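Long-range contact in 1-pyrroline-5-carboxylate dehydrogenase (Thermus thermophilus, PDB 1UZB), which probably oxidises 1-pyrroline-5-carboxylate, through its open-chain semialdehyde, to glutamate with NAD+ as cofactor, as a member of the aldehyde dehydrogenase family: residues A325-L339 with L423-V437. Numbering follows the deposited sequence.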
loop_
_atom_site.group_PDB
_atom_site.type_symbol
_atom_site.label_atom_id
_atom_site.label_comp_id
_atom_site.label_asym_id
_atom_site.label_seq_id
_atom_site.Cartn_x
_atom_site.Cartn_y
_atom_site.Cartn_z
ATOM N N ALA A 325 0.868 9.699 -40.050
ATOM C CA ALA A 325 2.238 9.851 -40.510
ATOM C C ALA A 325 2.185 10.610 -41.834
ATOM O O ALA A 325 1.731 10.072 -42.843
ATOM C CB ALA A 325 2.887 8.488 -40.719
ATOM N N SER A 326 2.622 11.867 -41.819
ATOM C CA SER A 326 2.645 12.674 -43.034
ATOM C C SER A 326 4.087 12.863 -43.497
ATOM O O SER A 326 4.340 13.418 -44.569
ATOM C CB SER A 326 1.976 14.035 -42.804
ATOM O OG SER A 326 2.573 14.746 -41.737
ATOM N N ARG A 327 5.034 12.409 -42.680
ATOM C CA ARG A 327 6.447 12.490 -43.022
ATOM C C ARG A 327 7.086 11.126 -42.800
ATOM O O ARG A 327 6.818 10.464 -41.794
ATOM C CB ARG A 327 7.176 13.530 -42.160
ATOM C CG ARG A 327 6.702 14.965 -42.344
ATOM C CD ARG A 327 7.581 15.925 -41.550
ATOM N NE ARG A 327 7.502 15.662 -40.115
ATOM C CZ ARG A 327 8.461 15.957 -39.243
ATOM N NH1 ARG A 327 8.289 15.676 -37.957
ATOM N NH2 ARG A 327 9.595 16.519 -39.652
ATOM N N LEU A 328 7.905 10.699 -43.756
ATOM C CA LEU A 328 8.630 9.436 -43.658
ATOM C C LEU A 328 10.095 9.829 -43.799
ATOM O O LEU A 328 10.526 10.262 -44.865
ATOM C CB LEU A 328 8.224 8.473 -44.779
ATOM C CG LEU A 328 9.002 7.154 -44.794
ATOM C CD1 LEU A 328 8.813 6.412 -43.474
ATOM C CD2 LEU A 328 8.529 6.303 -45.954
ATOM N N ILE A 329 10.842 9.714 -42.704
ATOM C CA ILE A 329 12.254 10.084 -42.680
ATOM C C ILE A 329 13.092 8.821 -42.759
ATOM O O ILE A 329 13.094 8.003 -41.841
ATOM C CB ILE A 329 12.581 10.862 -41.387
ATOM C CG1 ILE A 329 11.688 12.104 -41.295
ATOM C CG2 ILE A 329 14.046 11.273 -41.372
ATOM C CD1 ILE A 329 11.740 12.796 -39.948
ATOM N N LEU A 330 13.805 8.663 -43.869
ATOM C CA LEU A 330 14.618 7.477 -44.090
ATOM C C LEU A 330 16.108 7.766 -44.120
ATOM O O LEU A 330 16.551 8.665 -44.834
ATOM C CB LEU A 330 14.217 6.823 -45.416
ATOM C CG LEU A 330 12.724 6.520 -45.586
ATOM C CD1 LEU A 330 12.428 6.022 -46.997
ATOM C CD2 LEU A 330 12.306 5.486 -44.553
ATOM N N THR A 331 16.882 7.006 -43.349
ATOM C CA THR A 331 18.327 7.178 -43.350
ATOM C C THR A 331 18.791 6.636 -44.699
ATOM O O THR A 331 18.071 5.880 -45.351
ATOM C CB THR A 331 18.998 6.399 -42.195
ATOM O OG1 THR A 331 18.758 4.995 -42.353
ATOM C CG2 THR A 331 18.443 6.859 -40.857
ATOM N N GLN A 332 19.988 7.019 -45.124
ATOM C CA GLN A 332 20.490 6.597 -46.427
ATOM C C GLN A 332 20.354 5.105 -46.715
ATOM O O GLN A 332 19.890 4.717 -47.787
ATOM C CB GLN A 332 21.948 7.034 -46.590
ATOM C CG GLN A 332 22.508 6.831 -47.998
ATOM C CD GLN A 332 21.676 7.523 -49.066
ATOM O OE1 GLN A 332 21.310 8.690 -48.925
ATOM N NE2 GLN A 332 21.378 6.805 -50.143
ATOM N N GLY A 333 20.745 4.269 -45.762
ATOM C CA GLY A 333 20.657 2.830 -45.968
ATOM C C GLY A 333 19.250 2.258 -46.050
ATOM O O GLY A 333 19.040 1.174 -46.598
ATOM N N ALA A 334 18.276 2.980 -45.508
ATOM C CA ALA A 334 16.892 2.516 -45.521
ATOM C C ALA A 334 16.053 3.116 -46.645
ATOM O O ALA A 334 14.970 2.614 -46.948
ATOM C CB ALA A 334 16.239 2.830 -44.180
ATOM N N TYR A 335 16.558 4.172 -47.275
ATOM C CA TYR A 335 15.812 4.862 -48.322
ATOM C C TYR A 335 15.212 4.007 -49.432
ATOM O O TYR A 335 13.992 3.919 -49.561
ATOM C CB TYR A 335 16.668 5.961 -48.952
ATOM C CG TYR A 335 15.906 6.786 -49.966
ATOM C CD1 TYR A 335 14.917 7.686 -49.566
ATOM C CD2 TYR A 335 16.145 6.633 -51.330
ATOM C CE1 TYR A 335 14.183 8.414 -50.502
ATOM C CE2 TYR A 335 15.418 7.352 -52.272
ATOM C CZ TYR A 335 14.441 8.239 -51.852
ATOM O OH TYR A 335 13.719 8.941 -52.788
ATOM N N GLU A 336 16.060 3.390 -50.246
ATOM C CA GLU A 336 15.569 2.578 -51.352
ATOM C C GLU A 336 14.717 1.390 -50.902
ATOM O O GLU A 336 13.600 1.202 -51.384
ATOM C CB GLU A 336 16.742 2.095 -52.212
ATOM C CG GLU A 336 16.346 1.443 -53.530
ATOM C CD GLU A 336 15.678 0.094 -53.352
ATOM O OE1 GLU A 336 16.283 -0.790 -52.708
ATOM O OE2 GLU A 336 14.550 -0.085 -53.859
ATOM N N PRO A 337 15.225 0.575 -49.965
ATOM C CA PRO A 337 14.440 -0.579 -49.510
ATOM C C PRO A 337 13.055 -0.251 -48.955
ATOM O O PRO A 337 12.071 -0.912 -49.290
ATOM C CB PRO A 337 15.352 -1.220 -48.455
ATOM C CG PRO A 337 16.714 -0.832 -48.897
ATOM C CD PRO A 337 16.522 0.610 -49.269
ATOM N N VAL A 338 12.974 0.767 -48.110
ATOM C CA VAL A 338 11.697 1.126 -47.517
ATOM C C VAL A 338 10.766 1.834 -48.492
ATOM O O VAL A 338 9.579 1.521 -48.554
ATOM C CB VAL A 338 11.893 1.999 -46.257
ATOM C CG1 VAL A 338 10.541 2.384 -45.670
ATOM C CG2 VAL A 338 12.705 1.227 -45.225
ATOM N N LEU A 339 11.296 2.775 -49.268
ATOM C CA LEU A 339 10.454 3.494 -50.212
ATOM C C LEU A 339 9.861 2.555 -51.255
ATOM O O LEU A 339 8.690 2.668 -51.601
ATOM C CB LEU A 339 11.239 4.616 -50.895
ATOM C CG LEU A 339 10.427 5.484 -51.862
ATOM C CD1 LEU A 339 9.184 6.033 -51.165
ATOM C CD2 LEU A 339 11.298 6.623 -52.373
ATOM N N LEU A 423 1.823 11.685 -48.293
ATOM C CA LEU A 423 3.029 11.361 -47.545
ATOM C C LEU A 423 4.262 12.004 -48.166
ATOM O O LEU A 423 4.489 11.878 -49.373
ATOM C CB LEU A 423 3.217 9.844 -47.513
ATOM C CG LEU A 423 4.431 9.311 -46.760
ATOM C CD1 LEU A 423 4.310 9.648 -45.283
ATOM C CD2 LEU A 423 4.520 7.807 -46.959
ATOM N N SER A 424 5.057 12.678 -47.335
ATOM C CA SER A 424 6.287 13.332 -47.782
ATOM C C SER A 424 7.488 12.539 -47.274
ATOM O O SER A 424 7.664 12.372 -46.066
ATOM C CB SER A 424 6.357 14.764 -47.244
ATOM O OG SER A 424 5.342 15.580 -47.809
ATOM N N VAL A 425 8.314 12.059 -48.198
ATOM C CA VAL A 425 9.485 11.267 -47.844
ATOM C C VAL A 425 10.742 12.119 -47.889
ATOM O O VAL A 425 11.043 12.767 -48.898
ATOM C CB VAL A 425 9.638 10.063 -48.793
ATOM C CG1 VAL A 425 10.778 9.168 -48.332
ATOM C CG2 VAL A 425 8.331 9.279 -48.837
ATOM N N ILE A 426 11.468 12.104 -46.777
ATOM C CA ILE A 426 12.688 12.883 -46.605
ATOM C C ILE A 426 13.871 11.941 -46.414
ATOM O O ILE A 426 13.831 11.046 -45.574
ATOM C CB ILE A 426 12.543 13.803 -45.371
ATOM C CG1 ILE A 426 11.274 14.651 -45.508
ATOM C CG2 ILE A 426 13.773 14.685 -45.222
ATOM C CD1 ILE A 426 10.845 15.353 -44.230
ATOM N N ARG A 427 14.920 12.142 -47.204
ATOM C CA ARG A 427 16.114 11.311 -47.133
ATOM C C ARG A 427 17.197 12.012 -46.320
ATOM O O ARG A 427 17.563 13.149 -46.618
ATOM C CB ARG A 427 16.617 11.024 -48.552
ATOM C CG ARG A 427 17.875 10.173 -48.629
ATOM C CD ARG A 427 18.098 9.663 -50.046
ATOM N NE ARG A 427 18.341 10.748 -50.994
ATOM C CZ ARG A 427 19.518 11.339 -51.176
ATOM N NH1 ARG A 427 19.639 12.320 -52.061
ATOM N NH2 ARG A 427 20.579 10.942 -50.486
ATOM N N VAL A 428 17.699 11.334 -45.291
ATOM C CA VAL A 428 18.735 11.896 -44.428
ATOM C C VAL A 428 19.933 10.952 -44.361
ATOM O O VAL A 428 19.821 9.776 -44.703
ATOM C CB VAL A 428 18.190 12.165 -43.002
ATOM C CG1 VAL A 428 17.002 13.114 -43.074
ATOM C CG2 VAL A 428 17.774 10.862 -42.334
ATOM N N LYS A 429 21.076 11.467 -43.915
ATOM C CA LYS A 429 22.296 10.667 -43.855
ATOM C C LYS A 429 22.346 9.610 -42.761
ATOM O O LYS A 429 22.728 8.467 -43.017
ATOM C CB LYS A 429 23.523 11.576 -43.722
ATOM C CG LYS A 429 24.836 10.805 -43.655
ATOM C CD LYS A 429 26.053 11.717 -43.560
ATOM C CE LYS A 429 26.120 12.459 -42.231
ATOM N NZ LYS A 429 25.037 13.468 -42.078
ATOM N N ASP A 430 21.973 9.989 -41.545
ATOM C CA ASP A 430 22.008 9.056 -40.427
ATOM C C ASP A 430 20.889 9.303 -39.430
ATOM O O ASP A 430 20.039 10.168 -39.637
ATOM C CB ASP A 430 23.361 9.137 -39.712
ATOM C CG ASP A 430 23.763 10.559 -39.375
ATOM O OD1 ASP A 430 22.875 11.379 -39.059
ATOM O OD2 ASP A 430 24.977 10.857 -39.412
ATOM N N PHE A 431 20.908 8.544 -38.339
ATOM C CA PHE A 431 19.881 8.657 -37.315
ATOM C C PHE A 431 19.866 10.016 -36.620
ATOM O O PHE A 431 18.800 10.546 -36.316
ATOM C CB PHE A 431 20.046 7.549 -36.276
ATOM C CG PHE A 431 18.810 7.303 -35.464
ATOM C CD1 PHE A 431 17.713 6.664 -36.030
ATOM C CD2 PHE A 431 18.730 7.738 -34.146
ATOM C CE1 PHE A 431 16.550 6.462 -35.292
ATOM C CE2 PHE A 431 17.573 7.540 -33.400
ATOM C CZ PHE A 431 16.481 6.900 -33.975
ATOM N N ALA A 432 21.043 10.580 -36.361
ATOM C CA ALA A 432 21.111 11.882 -35.707
ATOM C C ALA A 432 20.405 12.916 -36.578
ATOM O O ALA A 432 19.630 13.735 -36.085
ATOM C CB ALA A 432 22.564 12.288 -35.481
ATOM N N GLU A 433 20.674 12.872 -37.878
ATOM C CA GLU A 433 20.044 13.807 -38.799
ATOM C C GLU A 433 18.542 13.530 -38.853
ATOM O O GLU A 433 17.740 14.453 -38.982
ATOM C CB GLU A 433 20.662 13.675 -40.193
ATOM C CG GLU A 433 20.173 14.704 -41.189
ATOM C CD GLU A 433 20.969 14.678 -42.478
ATOM O OE1 GLU A 433 22.183 14.971 -42.431
ATOM O OE2 GLU A 433 20.385 14.363 -43.532
ATOM N N ALA A 434 18.164 12.258 -38.749
ATOM C CA ALA A 434 16.749 11.894 -38.771
ATOM C C ALA A 434 16.014 12.552 -37.603
ATOM O O ALA A 434 14.929 13.101 -37.775
ATOM C CB ALA A 434 16.591 10.379 -38.706
ATOM N N LEU A 435 16.608 12.498 -36.413
ATOM C CA LEU A 435 15.991 13.107 -35.242
ATOM C C LEU A 435 15.915 14.623 -35.392
ATOM O O LEU A 435 14.927 15.244 -34.994
ATOM C CB LEU A 435 16.773 12.747 -33.974
ATOM C CG LEU A 435 16.613 11.307 -33.478
ATOM C CD1 LEU A 435 17.606 11.045 -32.355
ATOM C CD2 LEU A 435 15.183 11.079 -33.002
ATOM N N GLU A 436 16.957 15.220 -35.964
ATOM C CA GLU A 436 16.973 16.663 -36.170
ATOM C C GLU A 436 15.812 17.077 -37.070
ATOM O O GLU A 436 15.077 18.018 -36.760
ATOM C CB GLU A 436 18.301 17.095 -36.800
ATOM C CG GLU A 436 19.481 17.050 -35.843
ATOM C CD GLU A 436 20.804 17.340 -36.527
ATOM O OE1 GLU A 436 21.824 17.461 -35.815
ATOM O OE2 GLU A 436 20.826 17.440 -37.774
ATOM N N VAL A 437 15.648 16.365 -38.182
ATOM C CA VAL A 437 14.569 16.657 -39.119
ATOM C C VAL A 437 13.213 16.381 -38.470
ATOM O O VAL A 437 12.265 17.146 -38.643
ATOM C CB VAL A 437 14.718 15.813 -40.409
ATOM C CG1 VAL A 437 13.477 15.943 -41.280
ATOM C CG2 VAL A 437 15.944 16.274 -41.183
HETATM O O HOH W 1 2.973 15.279 -46.116
#
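The aliphatic arm of Arg427 lies over one face of the Tyr335 ring, its CD 3.7 Å from the ring centroid in a CH-pi contact. A bend at chi3 (64°) carries the guanidinium up from the same face, its plane turned 69° from the ring, where any cation-pi attraction is long and at most weak. There NH2 meets Gln332 OE1 at 2.8 Å, the acceptor lying near the guanidinium plane, while NE forms a salt bridge with Glu406. Tyr335 OH bonds to Thr405 on strand 402-405; a leucine in place of the tyrosine would probably leave that threonine without its phenolic mate and Arg427 CD without an aromatic face. Strands 325-331 and 423-428 run parallel as inner neighbours of a seven-stranded sheet, exchanging backbone bonds from Ser424 N to Ser326 O through Val428 N to Leu330 O. The two helices that follow the strands pack on opposite faces of this sheet, a layered alpha/beta arrangement. Toward helix 332-339, Val425 divides its methyls: CG1 sits 3.8 Å from Leu330 CD1, and CG2 meets Leu328 CB and Leu339 CD1. On the other face Ile329 sends CG2 to Ala434 CB (3.8 Å) and CD1 to Val437 CG1, lodging against helix 431-437. Beside it Arg327 NH2 reaches Val437 O at 2.9 Å, above the carbonyl plane, as NH1 binds Ala438 O. Two successive carbonyls of this helix thus share one guanidinium, whose positive charge is likely to suit the negative end of the helix dipole, whereas the exposed Arg427 is held at the C-terminal part of its strand by carboxylate, amide and ring.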